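Local coordinates for protein 2-keto acid:ferredoxin oxidoreductase subunit alpha (Pyrococcus furiosus, PDB 4WBX) that probably catalyses, as the alpha subunit of a 2-oxoacid:ferredoxin oxidoreductase, the CoA-dependent oxidative decarboxylation of 2-oxoglutarate to succinyl-CoA with reduction of ferredoxin, at residues A42-T47 against V67-D72; G137-A142 against V348-L353; L184-V189 against T299-R304. One frame throughout, in Å; residues are numbered along the deposited sequence.

Interaction 1 is the most peripheral of the three, at an outermost strand of the mixed sheet, partly buried and held mainly by parallel backbone hydrogen bonds, with a tyrosine-glutamine contact on its exposed side. Interactions 2 and 3 are buried and join the thiamine-diphosphate-binding family region to the core domain II region, through side chains instead of strand pairing. Their centres lie about 11 Å apart and they touch, V302 of 299-304 packing on P349 and M351, and L184 packing on the 137-142 segment. Interaction 3 keeps one weak hydrogen bond to a carboxylate; interaction 2 has none between its segments. Interactions 1 and 3 both reach the same sheet, at strands 40-43 and 180-186.

Interaction 1: residues A42-T47 against V67-D72; sequences AGYPIT and VIQMED
A42 and G43 pair in parallel with I68 and Q69, closing the beta-alpha-beta unit in which strand 40-43 leads through helix 50-59 to strand 66-69, within the region assigned to thiamine diphosphate binding. Strand 66-69 is the outermost one at this end of the sheet in the chain.

Two backbone hydrogen bonds tie the strand ends. G43 N gives to I68 O at 3.2 Å, tilted 23° from the carbonyl plane, and G43 O receives M70 N at 2.8 Å. G43 therefore both donates and accepts, bonding to the residues that flank Q69, I68 in the strand and M70 just beyond it. The longer CA-H...O contacts from A42 to I68 O and from Q69 to G43 O run beside these bonds. On its other side A42 is bonded through its backbone to M91 of the next strand, so strand 40-43 is held from both flanks.

Apolar packing pairs A42 with I68 on one face of the sheet, CB to CB at 4.2 Å. The ends of I68 and M70 turn away from strand 40-43 and pack on Y108 of the second subunit, another copy of this protein, which brings this edge to a subunit interface. P45 and Q69 both touch F53 of helix 50-59.

Y44, just past the end of strand 40-43, lies against the side chain of Q69. With CG anti to the backbone N (chi1 172°) and the chain extended beyond it, Q69 crosses the Y44 ring obliquely, its amide plane 87° from the ring plane. P45 CD sits over one face of that ring, 3.3 Å above the ring plane and displaced toward the rim. Y44 CB rests 3.2 Å from M70 O, and Y44 CE1 meets both Q69 CG at 3.3 Å and Q69 NE2 at 3.4 Å.

Interaction 2: residues G137-A142 against V348-L353; sequences GDIMQA and VPEMNL
I139 and G137 meet E350 and N352 where the start of helix 139-144, in the thiamine-diphosphate-binding family region, abuts a beta-alpha-beta unit of the core domain II region, made of strand 345-350, helix 356-363 and the parallel strand 369-374. The contact lies at the C-terminal end of the first strand, which the chain leaves through M351 and N352.

No hydrogen bond crosses between the segments; the polar links go through neighbouring residues. N352 ND2 gives to Q136 O, and M351 N to Q136 OE1, so the residue just before G137 stitches the two regions together. N352 OD1 accepts from G354 N, while the E350 carboxylate receives L356 N at OE1 and Y357 N at OE2, which satisfies these buried oxygens at the start of helix 356-363. The third subunit, another copy of this protein, approaches here too: its H147 bonds to D138 OD1 and its D149 to L353 N.

Apolar contact is slight. The main reach is made by I139, whose CG1 stands anti to the carbonyl carbon (chi1 -56°) and carries CD1 across to the polar ends of E350 and N352, meeting the N352 side chain at about a right angle; the exact placement of those two polar ends is doubtful. G137 and N352 are nearest across the backbones, their CA atoms 5.1 Å apart, and G137 CA lies 4.1 Å from N352 CB.

Interaction 3: residues L184-V189 against T299-R304; sequences LTDAEV and TGIVAR
G300 opens the contact beside the carboxylate of D186, its C 4.3 Å from D186 OD2, at the junction where strand 180-186 passes into helix 187-191 and faces the 299-304 segment. Its positive phi of 69° is one glycine adopts more readily than other residues, and its carbonyl oxygen accepts from S158 OG.

I301, next in line, carries nearly all of the contact made by 299-304. Its N gives a weak hydrogen bond to D186 OD2 at 3.4 Å, while I301 CB sits 3.6 Å from D186 OD1. With CG1 anti to the backbone N (chi1 -162°), the branch extends to E188, where CG1 lies 3.3 Å from E188 OE1. I301 CD1 also meets V189 CG2 at 4.0 Å.

D186 is the N-cap of its helix: OD1 accepts V189 N at 2.9 Å, nearly straight at 170° but from above the carboxylate plane. With an alanine here the carboxylate is gone, and the amides of V189 and I301 would probably lose their acceptor, the helix start its cap.

One carboxylate thus both caps its own helix and holds I301 N, so the only hydrogen bond between the two segments is a weak one.

Interaction 1: residues A42-T47 against V67-D72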
ATOM      1  N   ALA A  42      13.344  11.276  -2.521  1.00 46.56           N
ATOM      2  CA  ALA A  42      11.973  11.081  -2.094  1.00 50.57           C
ATOM      3  C   ALA A  42      11.951  10.223  -0.850  1.00 55.17           C
ATOM      4  O   ALA A  42      12.427   9.095  -0.860  1.00 58.58           O
ATOM      5  CB  ALA A  42      11.140  10.454  -3.207  1.00 50.71           C
ATOM      6  N   GLY A  43      11.412  10.761   0.233  1.00 60.68           N
ATOM      7  CA  GLY A  43      11.483  10.070   1.504  1.00 65.86           C
ATOM      8  C   GLY A  43      10.444  10.565   2.472  1.00 67.72           C
ATOM      9  O   GLY A  43       9.484  11.214   2.073  1.00 68.60           O
ATOM     10  N   TYR A  44      10.632  10.223   3.740  1.00 73.58           N
ATOM     11  CA  TYR A  44       9.848  10.782   4.834  1.00 76.04           C
ATOM     12  C   TYR A  44      10.720  10.862   6.072  1.00 78.33           C
ATOM     13  O   TYR A  44      11.585  10.015   6.254  1.00 83.15           O
ATOM     14  CB  TYR A  44       8.607   9.947   5.138  1.00 72.96           C
ATOM     15  CG  TYR A  44       7.606  10.768   5.904  1.00 79.17           C
ATOM     16  CD1 TYR A  44       6.961  11.835   5.294  1.00 79.13           C
ATOM     17  CD2 TYR A  44       7.351  10.531   7.249  1.00 84.57           C
ATOM     18  CE1 TYR A  44       6.062  12.622   5.981  1.00 81.26           C
ATOM     19  CE2 TYR A  44       6.444  11.319   7.952  1.00 87.33           C
ATOM     20  CZ  TYR A  44       5.804  12.364   7.302  1.00 84.61           C
ATOM     21  OH  TYR A  44       4.903  13.165   7.964  1.00 91.64           O
ATOM     22  N   PRO A  45      10.510  11.880   6.923  1.00 77.44           N
ATOM     23  CA  PRO A  45      11.256  11.930   8.186  1.00 81.48           C
ATOM     24  C   PRO A  45      10.933  10.772   9.139  1.00 84.90           C
ATOM     25  O   PRO A  45       9.868  10.750   9.763  1.00 87.32           O
ATOM     26  CB  PRO A  45      10.822  13.269   8.800  1.00 80.14           C
ATOM     27  CG  PRO A  45      10.430  14.099   7.637  1.00 81.60           C
ATOM     28  CD  PRO A  45       9.802  13.146   6.658  1.00 79.05           C
ATOM     29  N   ILE A  46      11.855   9.817   9.245  1.00 83.67           N
ATOM     30  CA  ILE A  46      11.750   8.732  10.215  1.00 84.03           C
ATOM     31  C   ILE A  46      13.125   8.461  10.807  1.00 83.88           C
ATOM     32  O   ILE A  46      14.123   8.527  10.092  1.00 85.33           O
ATOM     33  CB  ILE A  46      11.216   7.448   9.579  1.00 85.06           C
ATOM     34  CG1 ILE A  46      12.050   7.104   8.344  1.00 79.19           C
ATOM     35  CG2 ILE A  46       9.731   7.597   9.214  1.00 83.51           C
ATOM     36  CD1 ILE A  46      13.081   6.044   8.578  1.00 74.47           C
ATOM     37  N   THR A  47      13.187   8.149  12.099  1.00 82.22           N
ATOM     38  CA  THR A  47      14.478   7.933  12.753  1.00 84.15           C
ATOM     39  C   THR A  47      15.016   6.533  12.411  1.00 79.19           C
ATOM     40  O   THR A  47      14.299   5.536  12.498  1.00 80.72           O
ATOM     41  CB  THR A  47      14.373   8.121  14.304  1.00 82.10           C
ATOM     42  OG1 THR A  47      13.470   9.196  14.599  1.00 81.47           O
ATOM     43  CG2 THR A  47      15.737   8.440  14.923  1.00 75.84           C
ATOM     44  N   VAL A  67      12.969  17.719  -3.314  1.00 54.33           N
ATOM     45  CA  VAL A  67      12.737  16.766  -2.253  1.00 49.81           C
ATOM     46  C   VAL A  67      11.253  16.527  -2.181  1.00 53.52           C
ATOM     47  O   VAL A  67      10.483  17.454  -2.280  1.00 63.49           O
ATOM     48  CB  VAL A  67      13.288  17.281  -0.926  1.00 59.82           C
ATOM     49  CG1 VAL A  67      12.840  16.397   0.229  1.00 64.12           C
ATOM     50  CG2 VAL A  67      14.814  17.348  -0.995  1.00 57.48           C
ATOM     51  N   ILE A  68      10.838  15.279  -2.061  1.00 60.69           N
ATOM     52  CA  ILE A  68       9.420  14.955  -2.105  1.00 59.84           C
ATOM     53  C   ILE A  68       9.018  14.198  -0.846  1.00 63.39           C
ATOM     54  O   ILE A  68       9.401  13.050  -0.644  1.00 62.89           O
ATOM     55  CB  ILE A  68       9.075  14.126  -3.366  1.00 61.46           C
ATOM     56  CG1 ILE A  68       8.932  15.055  -4.570  1.00 68.29           C
ATOM     57  CG2 ILE A  68       7.764  13.359  -3.198  1.00 60.11           C
ATOM     58  CD1 ILE A  68       8.219  14.423  -5.757  1.00 61.43           C
ATOM     59  N   GLN A  69       8.253  14.848   0.019  1.00 66.44           N
ATOM     60  CA  GLN A  69       7.931  14.241   1.300  1.00 66.19           C
ATOM     61  C   GLN A  69       6.768  13.284   1.161  1.00 66.78           C
ATOM     62  O   GLN A  69       5.610  13.687   1.228  1.00 70.09           O
ATOM     63  CB  GLN A  69       7.617  15.311   2.332  1.00 70.57           C
ATOM     64  CG  GLN A  69       7.096  14.764   3.634  1.00 76.30           C
ATOM     65  CD  GLN A  69       6.970  15.824   4.704  1.00 80.52           C
ATOM     66  OE1 GLN A  69       7.943  16.504   5.035  1.00 81.37           O
ATOM     67  NE2 GLN A  69       5.767  15.973   5.252  1.00 82.27           N
ATOM     68  N   MET A  70       7.064  12.011   0.942  1.00 65.94           N
ATOM     69  CA  MET A  70       5.974  11.071   0.779  1.00 68.93           C
ATOM     70  C   MET A  70       5.735  10.233   2.015  1.00 69.95           C
ATOM     71  O   MET A  70       6.643   9.620   2.583  1.00 65.65           O
ATOM     72  CB  MET A  70       6.194  10.175  -0.443  1.00 64.03           C
ATOM     73  CG  MET A  70       5.128  10.413  -1.506  1.00 64.96           C
ATOM     74  SD  MET A  70       5.637  10.027  -3.186  1.00 62.78           S
ATOM     75  CE  MET A  70       4.985  11.468  -4.010  1.00 60.82           C
ATOM     76  N   GLU A  71       4.480  10.279   2.432  1.00 71.37           N
ATOM     77  CA  GLU A  71       3.908   9.381   3.408  1.00 71.76           C
ATOM     78  C   GLU A  71       4.403   7.940   3.240  1.00 70.57           C
ATOM     79  O   GLU A  71       5.117   7.406   4.076  1.00 70.21           O
ATOM     80  CB  GLU A  71       2.375   9.433   3.277  1.00 65.93           C
ATOM     81  CG  GLU A  71       1.786  10.815   2.816  1.00 68.57           C
ATOM     82  CD  GLU A  71       1.582  10.995   1.273  1.00 73.54           C
ATOM     83  OE1 GLU A  71       1.923  10.088   0.468  1.00 74.44           O
ATOM     84  OE2 GLU A  71       1.056  12.067   0.861  1.00 67.23           O
ATOM     85  N   ASP A  72       4.033   7.346   2.114  1.00 70.17           N
ATOM     86  CA  ASP A  72       4.117   5.904   1.874  1.00 65.24           C
ATOM     87  C   ASP A  72       5.466   5.434   1.296  1.00 63.47           C
ATOM     88  O   ASP A  72       5.848   5.879   0.210  1.00 61.81           O
ATOM     89  CB  ASP A  72       2.976   5.524   0.914  1.00 58.92           C
ATOM     90  CG  ASP A  72       2.714   4.044   0.870  1.00 64.05           C
ATOM     91  OD1 ASP A  72       3.682   3.268   0.891  1.00 66.40           O
ATOM     92  OD2 ASP A  72       1.528   3.645   0.809  1.00 66.13           O
TER

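Interaction 2: residues G137-A142 against V348-L353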
ATOM      1  N   GLY A 137      20.231  -6.471  11.373  1.00 50.47           N
ATOM      2  CA  GLY A 137      19.318  -7.511  10.941  1.00 61.16           C
ATOM      3  C   GLY A 137      18.597  -7.384   9.592  1.00 55.63           C
ATOM      4  O   GLY A 137      17.549  -8.018   9.415  1.00 54.51           O
ATOM      5  N   ASP A 138      19.134  -6.587   8.660  1.00 44.61           N
ATOM      6  CA  ASP A 138      18.599  -6.520   7.303  1.00 46.11           C
ATOM      7  C   ASP A 138      19.655  -6.897   6.285  1.00 49.76           C
ATOM      8  O   ASP A 138      19.552  -6.487   5.123  1.00 55.22           O
ATOM      9  CB  ASP A 138      18.073  -5.117   6.936  1.00 45.80           C
ATOM     10  CG  ASP A 138      16.915  -4.651   7.815  1.00 51.21           C
ATOM     11  OD1 ASP A 138      16.346  -5.464   8.583  1.00 54.76           O
ATOM     12  OD2 ASP A 138      16.551  -3.458   7.713  1.00 50.91           O
ATOM     13  N   ILE A 139      20.668  -7.660   6.683  1.00 46.21           N
ATOM     14  CA  ILE A 139      21.684  -8.059   5.708  1.00 48.75           C
ATOM     15  C   ILE A 139      21.121  -9.029   4.665  1.00 51.97           C
ATOM     16  O   ILE A 139      21.315  -8.844   3.457  1.00 48.42           O
ATOM     17  CB  ILE A 139      22.911  -8.717   6.360  1.00 53.08           C
ATOM     18  CG1 ILE A 139      23.509  -7.788   7.421  1.00 52.35           C
ATOM     19  CG2 ILE A 139      23.940  -9.089   5.276  1.00 44.35           C
ATOM     20  CD1 ILE A 139      24.374  -8.510   8.427  1.00 59.37           C
ATOM     21  N   MET A 140      20.422 -10.061   5.125  1.00 48.20           N
ATOM     22  CA  MET A 140      19.841 -11.019   4.194  1.00 52.59           C
ATOM     23  C   MET A 140      18.693 -10.397   3.386  1.00 53.72           C
ATOM     24  O   MET A 140      18.594 -10.597   2.164  1.00 52.51           O
ATOM     25  CB  MET A 140      19.359 -12.271   4.939  1.00 54.61           C
ATOM     26  CG  MET A 140      20.508 -13.124   5.525  1.00 53.85           C
ATOM     27  SD  MET A 140      21.780 -13.532   4.298  1.00 63.64           S
ATOM     28  CE  MET A 140      21.392 -15.239   3.974  1.00 60.17           C
ATOM     29  N   GLN A 141      17.838  -9.630   4.051  1.00 52.00           N
ATOM     30  CA  GLN A 141      16.716  -9.036   3.349  1.00 49.12           C
ATOM     31  C   GLN A 141      17.220  -8.098   2.272  1.00 49.51           C
ATOM     32  O   GLN A 141      16.603  -7.964   1.223  1.00 54.79           O
ATOM     33  CB  GLN A 141      15.788  -8.301   4.309  1.00 50.60           C
ATOM     34  CG  GLN A 141      14.601  -7.644   3.630  1.00 56.36           C
ATOM     35  CD  GLN A 141      13.757  -6.815   4.589  1.00 55.96           C
ATOM     36  OE1 GLN A 141      12.522  -6.926   4.613  1.00 52.20           O
ATOM     37  NE2 GLN A 141      14.418  -5.964   5.369  1.00 51.88           N
ATOM     38  N   ALA A 142      18.361  -7.469   2.501  1.00 50.51           N
ATOM     39  CA  ALA A 142      18.914  -6.611   1.461  1.00 52.64           C
ATOM     40  C   ALA A 142      19.251  -7.431   0.213  1.00 50.40           C
ATOM     41  O   ALA A 142      19.093  -6.953  -0.909  1.00 51.93           O
ATOM     42  CB  ALA A 142      20.156  -5.860   1.974  1.00 47.15           C
ATOM     43  N   VAL A 348      32.874 -14.192  13.283  1.00 85.12           N
ATOM     44  CA  VAL A 348      31.995 -13.261  12.600  1.00 78.90           C
ATOM     45  C   VAL A 348      31.058 -12.636  13.602  1.00 78.21           C
ATOM     46  O   VAL A 348      30.018 -13.203  13.919  1.00 81.23           O
ATOM     47  CB  VAL A 348      31.185 -13.952  11.504  1.00 74.04           C
ATOM     48  CG1 VAL A 348      30.539 -12.912  10.602  1.00 73.05           C
ATOM     49  CG2 VAL A 348      32.085 -14.873  10.705  1.00 73.58           C
ATOM     50  N   PRO A 349      31.435 -11.468  14.125  1.00 77.08           N
ATOM     51  CA  PRO A 349      30.567 -10.741  15.048  1.00 72.98           C
ATOM     52  C   PRO A 349      29.556  -9.888  14.284  1.00 74.09           C
ATOM     53  O   PRO A 349      29.961  -9.103  13.413  1.00 71.77           O
ATOM     54  CB  PRO A 349      31.553  -9.874  15.831  1.00 73.88           C
ATOM     55  CG  PRO A 349      32.660  -9.603  14.852  1.00 67.71           C
ATOM     56  CD  PRO A 349      32.719 -10.780  13.905  1.00 74.43           C
ATOM     57  N   GLU A 350      28.265 -10.059  14.578  1.00 73.92           N
ATOM     58  CA  GLU A 350      27.223  -9.230  13.967  1.00 66.97           C
ATOM     59  C   GLU A 350      26.226  -8.801  15.018  1.00 66.47           C
ATOM     60  O   GLU A 350      26.091  -9.441  16.064  1.00 68.68           O
ATOM     61  CB  GLU A 350      26.470  -9.975  12.870  1.00 66.76           C
ATOM     62  CG  GLU A 350      27.263 -10.997  12.098  1.00 66.07           C
ATOM     63  CD  GLU A 350      26.399 -11.762  11.103  1.00 67.25           C
ATOM     64  OE1 GLU A 350      25.391 -11.186  10.606  1.00 64.07           O
ATOM     65  OE2 GLU A 350      26.740 -12.928  10.786  1.00 65.05           O
ATOM     66  N   MET A 351      25.505  -7.726  14.739  1.00 64.68           N
ATOM     67  CA  MET A 351      24.361  -7.384  15.575  1.00 67.69           C
ATOM     68  C   MET A 351      23.046  -8.004  15.014  1.00 68.61           C
ATOM     69  O   MET A 351      22.117  -7.300  14.615  1.00 64.42           O
ATOM     70  CB  MET A 351      24.249  -5.870  15.717  1.00 69.12           C
ATOM     71  CG  MET A 351      25.493  -5.193  16.302  1.00 64.54           C
ATOM     72  SD  MET A 351      25.254  -3.410  16.442  1.00 62.71           S
ATOM     73  CE  MET A 351      23.996  -3.359  17.719  1.00 63.05           C
ATOM     74  N   ASN A 352      23.009  -9.335  14.974  1.00 67.73           N
ATOM     75  CA  ASN A 352      21.865 -10.106  14.510  1.00 62.77           C
ATOM     76  C   ASN A 352      21.991 -11.531  15.066  1.00 65.89           C
ATOM     77  O   ASN A 352      22.802 -11.770  15.966  1.00 68.88           O
ATOM     78  CB  ASN A 352      21.798 -10.095  12.993  1.00 59.73           C
ATOM     79  CG  ASN A 352      23.026 -10.696  12.351  1.00 61.24           C
ATOM     80  OD1 ASN A 352      23.504 -11.747  12.772  1.00 62.38           O
ATOM     81  ND2 ASN A 352      23.540 -10.037  11.311  1.00 58.27           N
ATOM     82  N   LEU A 353      21.230 -12.490  14.546  1.00 62.24           N
ATOM     83  CA  LEU A 353      21.404 -13.865  15.013  1.00 55.94           C
ATOM     84  C   LEU A 353      22.059 -14.731  13.969  1.00 55.13           C
ATOM     85  O   LEU A 353      21.955 -15.945  14.023  1.00 61.78           O
ATOM     86  CB  LEU A 353      20.080 -14.482  15.449  1.00 51.85           C
ATOM     87  CG  LEU A 353      19.581 -13.810  16.732  1.00 59.86           C
ATOM     88  CD1 LEU A 353      18.248 -14.356  17.249  1.00 60.36           C
ATOM     89  CD2 LEU A 353      20.641 -13.931  17.797  1.00 62.07           C
TER

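Interaction 3: residues L184-V189 against T299-R304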
ATOM      1  N   LEU A 184      23.605  -0.109   2.656  1.00 42.80           N
ATOM      2  CA  LEU A 184      23.067  -0.695   3.870  1.00 45.77           C
ATOM      3  C   LEU A 184      23.832  -0.203   5.126  1.00 56.64           C
ATOM      4  O   LEU A 184      24.969  -0.614   5.397  1.00 56.86           O
ATOM      5  CB  LEU A 184      23.111  -2.218   3.749  1.00 42.15           C
ATOM      6  CG  LEU A 184      22.567  -2.940   4.968  1.00 48.56           C
ATOM      7  CD1 LEU A 184      21.113  -2.546   5.209  1.00 45.24           C
ATOM      8  CD2 LEU A 184      22.731  -4.437   4.792  1.00 50.41           C
ATOM      9  N   THR A 185      23.217   0.685   5.894  1.00 54.81           N
ATOM     10  CA  THR A 185      23.910   1.256   7.031  1.00 56.49           C
ATOM     11  C   THR A 185      23.111   1.073   8.330  1.00 59.12           C
ATOM     12  O   THR A 185      22.135   0.315   8.362  1.00 58.89           O
ATOM     13  CB  THR A 185      24.219   2.754   6.797  1.00 59.22           C
ATOM     14  OG1 THR A 185      25.216   3.194   7.731  1.00 60.42           O
ATOM     15  CG2 THR A 185      22.965   3.605   6.951  1.00 58.56           C
ATOM     16  N   ASP A 186      23.543   1.755   9.396  1.00 58.45           N
ATOM     17  CA  ASP A 186      22.936   1.614  10.717  1.00 58.74           C
ATOM     18  C   ASP A 186      22.816   2.970  11.381  1.00 59.18           C
ATOM     19  O   ASP A 186      23.432   3.927  10.935  1.00 59.12           O
ATOM     20  CB  ASP A 186      23.751   0.667  11.604  1.00 58.14           C
ATOM     21  CG  ASP A 186      25.175   1.142  11.807  1.00 60.44           C
ATOM     22  OD1 ASP A 186      25.394   1.962  12.717  1.00 66.55           O
ATOM     23  OD2 ASP A 186      26.079   0.703  11.065  1.00 57.09           O
ATOM     24  N   ALA A 187      22.009   3.036  12.437  1.00 56.66           N
ATOM     25  CA  ALA A 187      21.720   4.271  13.156  1.00 60.70           C
ATOM     26  C   ALA A 187      22.970   4.944  13.714  1.00 67.67           C
ATOM     27  O   ALA A 187      23.071   6.168  13.748  1.00 67.30           O
ATOM     28  CB  ALA A 187      20.754   3.984  14.286  1.00 61.67           C
ATOM     29  N   GLU A 188      23.915   4.133  14.164  1.00 63.23           N
ATOM     30  CA  GLU A 188      25.087   4.668  14.811  1.00 66.23           C
ATOM     31  C   GLU A 188      26.000   5.367  13.816  1.00 66.00           C
ATOM     32  O   GLU A 188      26.354   6.524  14.027  1.00 68.98           O
ATOM     33  CB  GLU A 188      25.843   3.572  15.543  1.00 68.08           C
ATOM     34  CG  GLU A 188      26.888   4.123  16.464  1.00 72.69           C
ATOM     35  CD  GLU A 188      27.144   3.219  17.642  1.00 79.59           C
ATOM     36  OE1 GLU A 188      28.313   2.799  17.808  1.00 83.93           O
ATOM     37  OE2 GLU A 188      26.183   2.937  18.403  1.00 74.31           O
ATOM     38  N   VAL A 189      26.388   4.678  12.746  1.00 60.56           N
ATOM     39  CA  VAL A 189      27.186   5.308  11.703  1.00 58.84           C
ATOM     40  C   VAL A 189      26.482   6.563  11.217  1.00 64.34           C
ATOM     41  O   VAL A 189      27.125   7.570  10.901  1.00 65.09           O
ATOM     42  CB  VAL A 189      27.426   4.378  10.516  1.00 57.85           C
ATOM     43  CG1 VAL A 189      28.300   5.059   9.466  1.00 58.49           C
ATOM     44  CG2 VAL A 189      28.056   3.102  10.983  1.00 64.33           C
ATOM     45  N   THR A 299      31.351  -6.079   9.549  1.00 58.12           N
ATOM     46  CA  THR A 299      30.873  -5.061   8.611  1.00 59.14           C
ATOM     47  C   THR A 299      30.136  -3.975   9.392  1.00 58.73           C
ATOM     48  O   THR A 299      29.639  -4.240  10.487  1.00 62.15           O
ATOM     49  CB  THR A 299      29.947  -5.700   7.506  1.00 62.11           C
ATOM     50  OG1 THR A 299      29.487  -4.698   6.590  1.00 57.47           O
ATOM     51  CG2 THR A 299      28.736  -6.411   8.129  1.00 58.80           C
ATOM     52  N   GLY A 300      30.093  -2.757   8.855  1.00 54.50           N
ATOM     53  CA  GLY A 300      29.379  -1.662   9.498  1.00 60.35           C
ATOM     54  C   GLY A 300      29.989  -1.136  10.797  1.00 64.49           C
ATOM     55  O   GLY A 300      31.211  -1.168  10.972  1.00 67.09           O
ATOM     56  N   ILE A 301      29.139  -0.654  11.709  1.00 57.84           N
ATOM     57  CA  ILE A 301      29.563  -0.177  13.023  1.00 65.00           C
ATOM     58  C   ILE A 301      30.293  -1.258  13.848  1.00 69.52           C
ATOM     59  O   ILE A 301      30.839  -0.979  14.916  1.00 72.74           O
ATOM     60  CB  ILE A 301      28.356   0.329  13.839  1.00 64.78           C
ATOM     61  CG1 ILE A 301      28.795   1.219  15.009  1.00 69.58           C
ATOM     62  CG2 ILE A 301      27.561  -0.839  14.374  1.00 66.29           C
ATOM     63  CD1 ILE A 301      29.517   2.487  14.608  1.00 66.05           C
ATOM     64  N   VAL A 302      30.290  -2.494  13.358  1.00 71.77           N
ATOM     65  CA  VAL A 302      30.901  -3.597  14.088  1.00 69.66           C
ATOM     66  C   VAL A 302      32.322  -3.857  13.565  1.00 72.44           C
ATOM     67  O   VAL A 302      33.120  -4.513  14.229  1.00 76.16           O
ATOM     68  CB  VAL A 302      30.017  -4.875  14.016  1.00 60.30           C
ATOM     69  CG1 VAL A 302      30.638  -6.030  14.800  1.00 70.26           C
ATOM     70  CG2 VAL A 302      28.652  -4.577  14.577  1.00 62.18           C
ATOM     71  N   ALA A 303      32.670  -3.317  12.402  1.00 66.28           N
ATOM     72  CA  ALA A 303      34.079  -3.341  12.024  1.00 70.82           C
ATOM     73  C   ALA A 303      34.934  -2.418  12.950  1.00 73.03           C
ATOM     74  O   ALA A 303      36.043  -2.777  13.333  1.00 71.23           O
ATOM     75  CB  ALA A 303      34.247  -2.951  10.566  1.00 62.37           C
ATOM     76  N   ARG A 304      34.411  -1.250  13.320  1.00 72.63           N
ATOM     77  CA  ARG A 304      35.172  -0.274  14.111  1.00 73.82           C
ATOM     78  C   ARG A 304      35.442  -0.766  15.543  1.00 78.35           C
ATOM     79  O   ARG A 304      36.459  -0.408  16.177  1.00 69.27           O
ATOM     80  CB  ARG A 304      34.436   1.080  14.160  1.00 68.29           C
TER